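PDB 6LUM: succinate dehydrogenase subunit A from Mycolicibacterium smegmatis MC2 51, which binds FAD and, as the flavoprotein subunit of succinate dehydrogenase, probably oxidises succinate to fumarate and passes the electrons on to subunit B. Local coordinates for residues Y7-G13 and A29-L34; M19-V23 and L147-C151; L234-H240 and L517-T521; L475-L479 and V522-L526. All coordinates share one frame. Residue numbers count along the deposited sequence, not the author numbering.

Interaction 1 (Y7-G13 and A29-L34); sequences YDVVIVG and ARTAVL. With FAD (flavin-adenine dinucleotide), chain Y.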
# COMPACT_ATOMS: atom_id res chain seq x y z
N TYR D 7 -20.84 -15.02 14.54
CA TYR D 7 -19.49 -14.62 14.87
C TYR D 7 -18.81 -15.72 15.66
O TYR D 7 -19.47 -16.50 16.34
CB TYR D 7 -19.46 -13.31 15.68
CG TYR D 7 -19.76 -12.10 14.85
CD1 TYR D 7 -18.75 -11.43 14.21
CD2 TYR D 7 -21.05 -11.64 14.71
CE1 TYR D 7 -19.02 -10.33 13.45
CE2 TYR D 7 -21.32 -10.55 13.96
CZ TYR D 7 -20.30 -9.90 13.32
OH TYR D 7 -20.57 -8.80 12.56
N ASP D 8 -17.49 -15.77 15.59
CA ASP D 8 -16.76 -16.74 16.40
C ASP D 8 -16.79 -16.34 17.86
O ASP D 8 -17.26 -17.11 18.71
CB ASP D 8 -15.33 -16.87 15.91
CG ASP D 8 -15.24 -17.49 14.53
OD1 ASP D 8 -16.18 -18.20 14.14
OD2 ASP D 8 -14.22 -17.28 13.85
N VAL D 9 -16.32 -15.14 18.18
CA VAL D 9 -16.24 -14.64 19.54
C VAL D 9 -17.12 -13.40 19.65
O VAL D 9 -17.11 -12.55 18.76
CB VAL D 9 -14.79 -14.31 19.93
CG1 VAL D 9 -14.69 -13.96 21.39
CG2 VAL D 9 -13.89 -15.45 19.59
N VAL D 10 -17.87 -13.31 20.73
CA VAL D 10 -18.71 -12.15 21.01
C VAL D 10 -18.35 -11.65 22.40
O VAL D 10 -18.48 -12.39 23.38
CB VAL D 10 -20.21 -12.50 20.94
CG1 VAL D 10 -21.02 -11.38 21.51
CG2 VAL D 10 -20.61 -12.74 19.51
N ILE D 11 -17.88 -10.42 22.48
CA ILE D 11 -17.55 -9.77 23.74
C ILE D 11 -18.66 -8.80 24.07
O ILE D 11 -19.11 -8.05 23.20
CB ILE D 11 -16.20 -9.05 23.65
CG1 ILE D 11 -15.14 -10.01 23.14
CG2 ILE D 11 -15.80 -8.50 24.98
CD1 ILE D 11 -13.89 -9.38 22.74
N VAL D 12 -19.13 -8.82 25.30
CA VAL D 12 -20.24 -7.98 25.73
C VAL D 12 -19.68 -6.95 26.69
O VAL D 12 -19.52 -7.21 27.88
CB VAL D 12 -21.36 -8.80 26.37
CG1 VAL D 12 -22.47 -7.90 26.79
CG2 VAL D 12 -21.85 -9.82 25.41
N GLY D 13 -19.37 -5.77 26.17
CA GLY D 13 -18.72 -4.76 26.97
C GLY D 13 -17.47 -4.27 26.29
O GLY D 13 -16.69 -5.06 25.77
N ALA D 29 -9.63 -14.75 15.94
CA ALA D 29 -10.94 -15.19 15.51
C ALA D 29 -11.71 -14.04 14.86
O ALA D 29 -11.19 -12.95 14.65
CB ALA D 29 -11.70 -15.77 16.69
N ARG D 30 -12.97 -14.31 14.53
CA ARG D 30 -13.88 -13.31 13.97
C ARG D 30 -14.73 -12.79 15.12
O ARG D 30 -15.73 -13.40 15.50
CB ARG D 30 -14.73 -13.93 12.87
CG ARG D 30 -15.89 -13.10 12.38
CD ARG D 30 -16.64 -13.85 11.29
NE ARG D 30 -18.02 -13.41 11.13
CZ ARG D 30 -18.40 -12.46 10.29
NH1 ARG D 30 -17.51 -11.85 9.53
NH2 ARG D 30 -19.68 -12.12 10.20
N THR D 31 -14.33 -11.65 15.68
CA THR D 31 -14.86 -11.17 16.94
C THR D 31 -15.78 -9.97 16.73
O THR D 31 -15.61 -9.19 15.79
CB THR D 31 -13.72 -10.78 17.89
OG1 THR D 31 -14.24 -10.27 19.11
CG2 THR D 31 -12.87 -9.72 17.26
N ALA D 32 -16.76 -9.85 17.61
CA ALA D 32 -17.62 -8.68 17.69
C ALA D 32 -17.61 -8.17 19.12
O ALA D 32 -17.39 -8.94 20.05
CB ALA D 32 -19.04 -8.97 17.27
N VAL D 33 -17.85 -6.87 19.29
CA VAL D 33 -17.94 -6.25 20.61
C VAL D 33 -19.25 -5.49 20.70
O VAL D 33 -19.55 -4.67 19.83
CB VAL D 33 -16.77 -5.30 20.88
CG1 VAL D 33 -16.73 -4.93 22.33
CG2 VAL D 33 -15.47 -5.93 20.48
N LEU D 34 -20.04 -5.77 21.73
CA LEU D 34 -21.29 -5.08 21.97
C LEU D 34 -21.12 -4.11 23.12
O LEU D 34 -20.47 -4.44 24.12
CB LEU D 34 -22.43 -6.04 22.31
CG LEU D 34 -22.64 -7.31 21.52
CD1 LEU D 34 -23.98 -7.87 21.87
CD2 LEU D 34 -22.56 -7.03 20.07
PA FAD Y . -16.34 -0.85 32.86
O1A FAD Y . -15.16 -0.04 32.37
O2A FAD Y . -16.89 -0.61 34.25
O5B FAD Y . -17.54 -0.68 31.81
C5B FAD Y . -18.29 -1.82 31.38
C4B FAD Y . -18.43 -1.78 29.86
O4B FAD Y . -19.24 -2.88 29.43
C3B FAD Y . -19.09 -0.50 29.39
O3B FAD Y . -18.15 0.27 28.62
C2B FAD Y . -20.31 -0.91 28.59
O2B FAD Y . -20.28 -0.44 27.24
C1B FAD Y . -20.33 -2.43 28.61
N9A FAD Y . -21.62 -2.91 29.17
C8A FAD Y . -21.98 -2.87 30.47
N7A FAD Y . -23.22 -3.39 30.65
C5A FAD Y . -23.67 -3.78 29.44
C6A FAD Y . -24.91 -4.40 28.92
N6A FAD Y . -25.94 -4.73 29.74
N1A FAD Y . -24.98 -4.64 27.59
C2A FAD Y . -23.97 -4.32 26.76
N3A FAD Y . -22.82 -3.75 27.17
C4A FAD Y . -22.62 -3.46 28.47
N1 FAD Y . -9.68 1.23 39.83
C2 FAD Y . -8.34 1.37 39.99
O2 FAD Y . -7.62 0.35 39.93
N3 FAD Y . -7.76 2.56 40.22
C4 FAD Y . -8.46 3.70 40.30
O4 FAD Y . -7.89 4.79 40.51
C4X FAD Y . -9.93 3.63 40.14
N5 FAD Y . -10.72 4.73 40.21
C5X FAD Y . -12.06 4.64 40.05
C6 FAD Y . -12.84 5.78 40.13
C7 FAD Y . -14.22 5.70 39.97
C7M FAD Y . -15.07 6.94 40.05
C8 FAD Y . -14.86 4.38 39.72
C8M FAD Y . -16.35 4.29 39.55
C9 FAD Y . -14.08 3.23 39.64
C9A FAD Y . -12.70 3.32 39.80
N10 FAD Y . -11.90 2.16 39.72
C10 FAD Y . -10.51 2.29 39.89
C1' FAD Y . -12.51 0.85 39.48
C2' FAD Y . -12.02 0.30 38.14
O2' FAD Y . -12.06 1.35 37.16
C3' FAD Y . -12.89 -0.86 37.68
O3' FAD Y . -12.46 -2.06 38.34
C4' FAD Y . -12.79 -1.05 36.17
O4' FAD Y . -12.88 0.23 35.53
C5' FAD Y . -13.90 -1.96 35.66
O5' FAD Y . -14.07 -1.76 34.25
P FAD Y . -14.56 -2.96 33.31
O1P FAD Y . -13.59 -3.08 32.15
O2P FAD Y . -14.85 -4.16 34.18
O3P FAD Y . -15.96 -2.41 32.73
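Backbone hydrogen bonds join the two parallel strands. V9 N gives to R30 O (3.2 Å), A32 N to V9 O (3.0 Å), I11 N to A32 O (2.9 Å), L34 N to I11 O (2.9 Å) and G13 N to L34 O (2.7 Å). The acidic side chain of D8 adds one more bond, from R30 N to D8 OD2 (3.3 Å). The cation-pi contact lies at the N-terminal end. The R30 guanidinium stacks flat on one face of the Y7 ring, off-centre, with R30 CZ 4.4 Å from the ring centroid. A32 CB covers the other face in a CH-pi contact, 3.9 Å from the same centroid. R30 NE also bonds to the carbonyl of R6. V9 CG2 reaches back to A29 CB (3.6 Å), while I11 CB meets V33 CG1 in register (4.4 Å). At the other end G13 CA reaches FAD O4B (3.1 Å), and a side chain there would clash with the cofactor. These are the first two strands of a Rossmann-type beta-alpha-beta unit, linked by helix 16-28. In the five-stranded parallel sheet, strand 198-201 flanks 9-12 and strand 157-160 flanks 31-35. Helix 399-421 packs on V9.

Interaction 2 (M19-V23 and L147-C151); sequences MRAAV and LYQNC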
# COMPACT_ATOMS: atom_id res chain seq x y z
N MET D 19 -12.21 -4.26 25.93
CA MET D 19 -11.36 -3.87 24.83
C MET D 19 -9.98 -4.51 24.90
O MET D 19 -9.35 -4.71 23.87
CB MET D 19 -11.25 -2.36 24.75
CG MET D 19 -12.31 -1.76 23.85
SD MET D 19 -12.02 -0.07 23.39
CE MET D 19 -12.00 0.70 24.99
N ARG D 20 -9.53 -4.91 26.09
CA ARG D 20 -8.31 -5.71 26.18
C ARG D 20 -8.51 -7.09 25.57
O ARG D 20 -7.72 -7.54 24.73
CB ARG D 20 -7.89 -5.80 27.64
CG ARG D 20 -6.60 -6.48 27.86
CD ARG D 20 -5.57 -5.95 26.92
NE ARG D 20 -4.23 -6.29 27.36
CZ ARG D 20 -3.19 -6.38 26.55
NH1 ARG D 20 -2.00 -6.68 27.04
NH2 ARG D 20 -3.35 -6.20 25.26
N ALA D 21 -9.58 -7.78 25.98
CA ALA D 21 -9.90 -9.06 25.38
C ALA D 21 -10.13 -8.94 23.88
O ALA D 21 -9.84 -9.88 23.14
CB ALA D 21 -11.13 -9.66 26.04
N ALA D 22 -10.65 -7.81 23.41
CA ALA D 22 -10.84 -7.65 21.98
C ALA D 22 -9.52 -7.46 21.26
O ALA D 22 -9.32 -8.03 20.19
CB ALA D 22 -11.77 -6.48 21.68
N VAL D 23 -8.62 -6.66 21.82
CA VAL D 23 -7.28 -6.53 21.25
C VAL D 23 -6.65 -7.90 21.07
O VAL D 23 -6.03 -8.19 20.05
CB VAL D 23 -6.40 -5.63 22.14
CG1 VAL D 23 -4.96 -5.81 21.79
CG2 VAL D 23 -6.79 -4.20 21.98
N LEU D 147 -6.32 1.40 24.50
CA LEU D 147 -6.99 0.18 24.07
C LEU D 147 -7.92 0.45 22.89
O LEU D 147 -8.01 -0.36 21.97
CB LEU D 147 -7.75 -0.43 25.23
CG LEU D 147 -6.83 -0.85 26.37
CD1 LEU D 147 -7.61 -1.24 27.57
CD2 LEU D 147 -5.96 -1.98 25.92
N TYR D 148 -8.59 1.61 22.89
CA TYR D 148 -9.48 1.92 21.78
C TYR D 148 -8.70 2.21 20.51
O TYR D 148 -9.12 1.82 19.42
CB TYR D 148 -10.37 3.10 22.13
CG TYR D 148 -11.33 3.44 21.03
CD1 TYR D 148 -12.13 2.48 20.46
CD2 TYR D 148 -11.42 4.73 20.55
CE1 TYR D 148 -13.00 2.79 19.46
CE2 TYR D 148 -12.29 5.04 19.55
CZ TYR D 148 -13.07 4.07 19.01
OH TYR D 148 -13.94 4.38 18.00
N GLN D 149 -7.57 2.90 20.62
CA GLN D 149 -6.75 3.16 19.44
C GLN D 149 -6.20 1.87 18.87
O GLN D 149 -6.07 1.74 17.65
CB GLN D 149 -5.62 4.11 19.80
CG GLN D 149 -6.08 5.49 20.16
CD GLN D 149 -5.06 6.24 20.95
OE1 GLN D 149 -3.99 5.73 21.25
NE2 GLN D 149 -5.38 7.47 21.30
N ASN D 150 -5.89 0.89 19.72
CA ASN D 150 -5.45 -0.39 19.19
C ASN D 150 -6.58 -1.17 18.54
O ASN D 150 -6.38 -1.84 17.52
CB ASN D 150 -4.82 -1.21 20.30
CG ASN D 150 -3.38 -0.93 20.43
OD1 ASN D 150 -2.55 -1.62 19.86
ND2 ASN D 150 -3.05 0.11 21.17
N CYS D 151 -7.78 -1.11 19.12
CA CYS D 151 -8.92 -1.74 18.47
C CYS D 151 -9.24 -1.07 17.14
O CYS D 151 -9.77 -1.72 16.23
CB CYS D 151 -10.13 -1.71 19.39
SG CYS D 151 -10.03 -2.83 20.78
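Two helical segments run side by side in roughly the same direction. The axes of the two segments are 9.3 Å apart and cross at 34°. No hydrogen bond links these segments, so the fit is one of shape. M19 is the largest contributor from its segment. Its CB meets L147 CB at 4.0 Å, and its SD lies 3.6 Å from Y148 CA. The same sulfur sits at the edge of the Y148 ring, 5.1 Å from the centroid, a Met-aromatic contact. C151 returns the fit. Its SG enters a hollow lined by M19, A22 and V23, 3.7 Å from M19 O, 4.1 Å from A22 CB and 3.7 Å from V23 CG2. The small A22 leaves room for it. V23 CG2 also rests 4.0 Å from N150 CB, and R20 CD lies 4.1 Å from L147 CD2. F158 of strand 157-160 touches both M19 and C151. This is helix packing within the FAD-binding domain: helix 139-153 lies against helix 16-28, the helix of the Rossmann-type beta-alpha-beta unit.

Interaction 3 (L234-H240 and L517-T521); sequences LEDMEFH and LAEVT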
# COMPACT_ATOMS: atom_id res chain seq x y z
N LEU D 234 -23.80 -16.65 41.55
CA LEU D 234 -23.07 -15.41 41.77
C LEU D 234 -22.32 -15.51 43.08
O LEU D 234 -22.87 -16.00 44.07
CB LEU D 234 -23.99 -14.19 41.79
CG LEU D 234 -24.43 -13.60 40.46
CD1 LEU D 234 -25.05 -12.27 40.70
CD2 LEU D 234 -23.28 -13.47 39.53
N GLU D 235 -21.08 -15.04 43.10
CA GLU D 235 -20.16 -15.33 44.18
C GLU D 235 -19.79 -14.05 44.93
O GLU D 235 -19.41 -13.06 44.31
CB GLU D 235 -18.90 -15.99 43.63
CG GLU D 235 -17.96 -16.52 44.68
CD GLU D 235 -16.55 -16.71 44.16
OE1 GLU D 235 -16.37 -17.42 43.15
OE2 GLU D 235 -15.62 -16.15 44.76
N ASP D 236 -19.91 -14.09 46.26
CA ASP D 236 -19.36 -13.06 47.14
C ASP D 236 -19.94 -11.68 46.86
O ASP D 236 -19.22 -10.70 46.73
CB ASP D 236 -17.84 -13.02 47.03
CG ASP D 236 -17.15 -13.72 48.17
OD1 ASP D 236 -17.83 -14.05 49.16
OD2 ASP D 236 -15.92 -13.94 48.07
N MET D 237 -21.27 -11.60 46.78
CA MET D 237 -21.91 -10.35 46.38
C MET D 237 -22.18 -9.41 47.54
O MET D 237 -22.58 -8.27 47.30
CB MET D 237 -23.21 -10.64 45.65
CG MET D 237 -23.02 -10.92 44.18
SD MET D 237 -22.58 -9.47 43.24
CE MET D 237 -24.04 -8.47 43.49
N GLU D 238 -21.98 -9.83 48.78
CA GLU D 238 -22.18 -8.95 49.91
C GLU D 238 -20.95 -8.11 50.24
O GLU D 238 -20.97 -7.38 51.22
CB GLU D 238 -22.58 -9.75 51.14
CG GLU D 238 -21.46 -10.54 51.76
CD GLU D 238 -21.32 -11.91 51.14
OE1 GLU D 238 -21.80 -12.11 50.01
OE2 GLU D 238 -20.73 -12.80 51.79
N PHE D 239 -19.90 -8.21 49.44
CA PHE D 239 -18.65 -7.49 49.69
C PHE D 239 -18.61 -6.30 48.76
O PHE D 239 -18.11 -6.38 47.64
CB PHE D 239 -17.45 -8.40 49.51
CG PHE D 239 -17.24 -9.35 50.63
CD1 PHE D 239 -16.96 -8.90 51.89
CD2 PHE D 239 -17.36 -10.70 50.43
CE1 PHE D 239 -16.79 -9.76 52.92
CE2 PHE D 239 -17.19 -11.57 51.47
CZ PHE D 239 -16.91 -11.10 52.71
N HIS D 240 -19.13 -5.18 49.23
CA HIS D 240 -19.03 -3.91 48.54
C HIS D 240 -18.01 -3.04 49.25
O HIS D 240 -17.98 -2.98 50.48
CB HIS D 240 -20.38 -3.19 48.51
CG HIS D 240 -21.36 -3.79 47.56
ND1 HIS D 240 -21.38 -3.47 46.22
CD2 HIS D 240 -22.33 -4.71 47.74
CE1 HIS D 240 -22.33 -4.17 45.62
NE2 HIS D 240 -22.92 -4.93 46.52
N LEU D 517 -30.14 -7.87 41.91
CA LEU D 517 -28.85 -7.79 42.56
C LEU D 517 -28.97 -7.27 43.98
O LEU D 517 -28.20 -7.68 44.86
CB LEU D 517 -27.91 -6.91 41.75
CG LEU D 517 -27.70 -7.41 40.33
CD1 LEU D 517 -26.73 -6.52 39.61
CD2 LEU D 517 -27.20 -8.83 40.37
N ALA D 518 -29.92 -6.38 44.24
CA ALA D 518 -30.11 -5.91 45.60
C ALA D 518 -30.52 -7.05 46.51
O ALA D 518 -30.00 -7.17 47.63
CB ALA D 518 -31.15 -4.80 45.62
N GLU D 519 -31.43 -7.90 46.07
CA GLU D 519 -31.83 -9.00 46.94
C GLU D 519 -30.69 -9.99 47.14
O GLU D 519 -30.53 -10.53 48.24
CB GLU D 519 -33.05 -9.73 46.41
CG GLU D 519 -33.84 -10.39 47.52
CD GLU D 519 -34.89 -11.35 47.01
OE1 GLU D 519 -35.07 -12.43 47.62
OE2 GLU D 519 -35.55 -11.04 46.00
N VAL D 520 -29.89 -10.24 46.10
CA VAL D 520 -28.73 -11.12 46.26
C VAL D 520 -27.79 -10.58 47.32
O VAL D 520 -27.35 -11.31 48.22
CB VAL D 520 -27.99 -11.30 44.92
CG1 VAL D 520 -26.81 -12.19 45.11
CG2 VAL D 520 -28.90 -11.86 43.91
N THR D 521 -27.47 -9.30 47.23
CA THR D 521 -26.58 -8.68 48.21
C THR D 521 -27.13 -8.80 49.61
O THR D 521 -26.41 -9.14 50.55
CB THR D 521 -26.34 -7.22 47.86
OG1 THR D 521 -25.64 -7.13 46.62
CG2 THR D 521 -25.53 -6.55 48.93
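Residues 234-235 form a short strand, and the chain then bends through a type I turn from D236 to F239. The left-handed conformation of D236 takes the chain out of the strand into the turn. The turn faces one side of the helical segment 517-521, and the backbones come closest at E238 and T521, with CA atoms 4.7 Å apart. No hydrogen bond crosses between the segments. M237 gives the turn its largest contact. Its CB packs on V520 CG1 at 4.0 Å, and its CE lies 3.8 Å from T521 OG1. L234 CD1 meets L517 CD2 at 4.1 Å. T521 OG1 donates back to L517 O (3.2 Å), which satisfies the hydroxyl within the helix. T521 OG1 also lies 3.5 Å from H240 NE2, near the plane of the imidazole. E238 directs its carboxylate elsewhere, into a salt bridge with R528. From helix 223-229, L224 touches M237 and L517, while F228 touches L234 and V520, closing a buried apolar cluster. The contact joins the two family regions of the flavoprotein: a strand and turn of the FAD-binding part pack on helix 503-527 of the fumarate reductase-type C-terminal region.

Interaction 4 (L475-L479 and V522-L526); sequences LKQAL and VVGAL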
# COMPACT_ATOMS: atom_id res chain seq x y z
N LEU D 475 -31.06 -5.52 57.95
CA LEU D 475 -31.08 -6.35 56.76
C LEU D 475 -32.45 -6.98 56.54
O LEU D 475 -32.89 -7.10 55.39
CB LEU D 475 -30.00 -7.41 56.84
CG LEU D 475 -28.59 -6.87 56.61
CD1 LEU D 475 -27.57 -7.89 56.97
CD2 LEU D 475 -28.43 -6.44 55.18
N LYS D 476 -33.16 -7.35 57.60
CA LYS D 476 -34.51 -7.85 57.43
C LYS D 476 -35.45 -6.76 56.93
O LYS D 476 -36.31 -7.00 56.08
CB LYS D 476 -35.02 -8.44 58.74
CG LYS D 476 -34.25 -9.67 59.17
CD LYS D 476 -35.07 -10.56 60.07
CE LYS D 476 -34.42 -11.92 60.20
NZ LYS D 476 -34.04 -12.47 58.87
N GLN D 477 -35.30 -5.54 57.47
CA GLN D 477 -36.08 -4.41 56.97
C GLN D 477 -35.84 -4.20 55.49
O GLN D 477 -36.79 -3.99 54.72
CB GLN D 477 -35.72 -3.16 57.76
CG GLN D 477 -36.44 -1.92 57.29
CD GLN D 477 -37.89 -1.91 57.70
OE1 GLN D 477 -38.30 -2.65 58.58
NE2 GLN D 477 -38.68 -1.07 57.05
N ALA D 478 -34.58 -4.24 55.06
CA ALA D 478 -34.28 -4.07 53.65
C ALA D 478 -34.85 -5.21 52.81
O ALA D 478 -35.25 -4.99 51.67
CB ALA D 478 -32.78 -3.95 53.43
N LEU D 479 -34.91 -6.42 53.37
CA LEU D 479 -35.53 -7.52 52.63
C LEU D 479 -37.01 -7.28 52.40
O LEU D 479 -37.52 -7.49 51.29
CB LEU D 479 -35.32 -8.84 53.36
CG LEU D 479 -34.23 -9.73 52.78
CD1 LEU D 479 -34.15 -11.02 53.56
CD2 LEU D 479 -34.51 -10.00 51.32
N VAL D 522 -28.43 -8.54 49.78
CA VAL D 522 -28.98 -8.52 51.13
C VAL D 522 -29.01 -9.92 51.73
O VAL D 522 -28.70 -10.10 52.90
CB VAL D 522 -30.37 -7.88 51.13
CG1 VAL D 522 -31.02 -8.06 52.47
CG2 VAL D 522 -30.26 -6.41 50.82
N VAL D 523 -29.36 -10.94 50.94
CA VAL D 523 -29.41 -12.29 51.51
C VAL D 523 -28.01 -12.80 51.81
O VAL D 523 -27.78 -13.48 52.82
CB VAL D 523 -30.18 -13.26 50.60
CG1 VAL D 523 -31.65 -12.92 50.60
CG2 VAL D 523 -29.63 -13.27 49.22
N GLY D 524 -27.03 -12.48 50.96
CA GLY D 524 -25.66 -12.84 51.28
C GLY D 524 -25.17 -12.19 52.55
O GLY D 524 -24.59 -12.84 53.43
N ALA D 525 -25.38 -10.87 52.68
CA ALA D 525 -24.94 -10.15 53.86
C ALA D 525 -25.69 -10.56 55.11
O ALA D 525 -25.17 -10.38 56.21
CB ALA D 525 -25.08 -8.65 53.64
N LEU D 526 -26.91 -11.06 54.97
CA LEU D 526 -27.62 -11.58 56.13
C LEU D 526 -27.14 -12.97 56.50
O LEU D 526 -27.23 -13.36 57.66
CB LEU D 526 -29.12 -11.59 55.85
CG LEU D 526 -30.06 -11.90 57.00
CD1 LEU D 526 -29.69 -11.09 58.20
CD2 LEU D 526 -31.48 -11.59 56.58
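L475 comes first and is the most covered residue of segment 475-479. It points toward helix 503-527. Its CD2 lies 4.1 Å from V522 CG1. Its CD1 lies 4.2 Å from A525 CB and 3.5 Å from A525 O, and its CB lies 3.9 Å from L526 CD1. One leucine thus spans a full turn of the partner helix. K476 starts away from the partner, with its CA-to-CB bond directed outward. Its chain bends back, and NZ comes within 3.5 Å of L526 CD2. This is an apolar neighbour for an amine on the exposed edge of the contact. The axes of the two segments run nearly antiparallel, at 158°, and are 9.9 Å apart. Their helices belong to the helical part of the fumarate reductase-type C-terminal region, where helix 451-465 lies alongside and its M462 touches V522. No hydrogen bond joins the two segments, and packing alone accounts for the contact. A478 makes a light touch, with CB 4.4 Å from V522 CG2. The small residue lies beside N465 of helix 451-465. L479 ends the segment one turn after L475. Its CG sits 3.6 Å from V522 CG1, the same methyl that L475 meets. Its CD2 lies 4.2 Å from V523 CG1, and its CD1 4.1 Å from L526 CD2.

In the fold
Interactions 1 and 2 form one neighbourhood in the FAD-binding domain. Their centres are about 12 Å apart, and their segments alternate along the chain. Helix 16-28 of interaction 2 links the two strands of interaction 1, and I11 CD1 packs on A22 CA at 3.6 Å. Both close before interactions 3 and 4 open. Interactions 3 and 4 form a second neighbourhood, with centres about 10 Å apart and segments also alternating. They share helix 503-527, and E238 CB touches A525 N at 3.4 Å. Interactions 1 and 4 lie on opposite sides of the chain's centre, about 37 Å between centres. In interaction 3 a C-terminal helix packs directly on a strand and turn of the FAD-binding part.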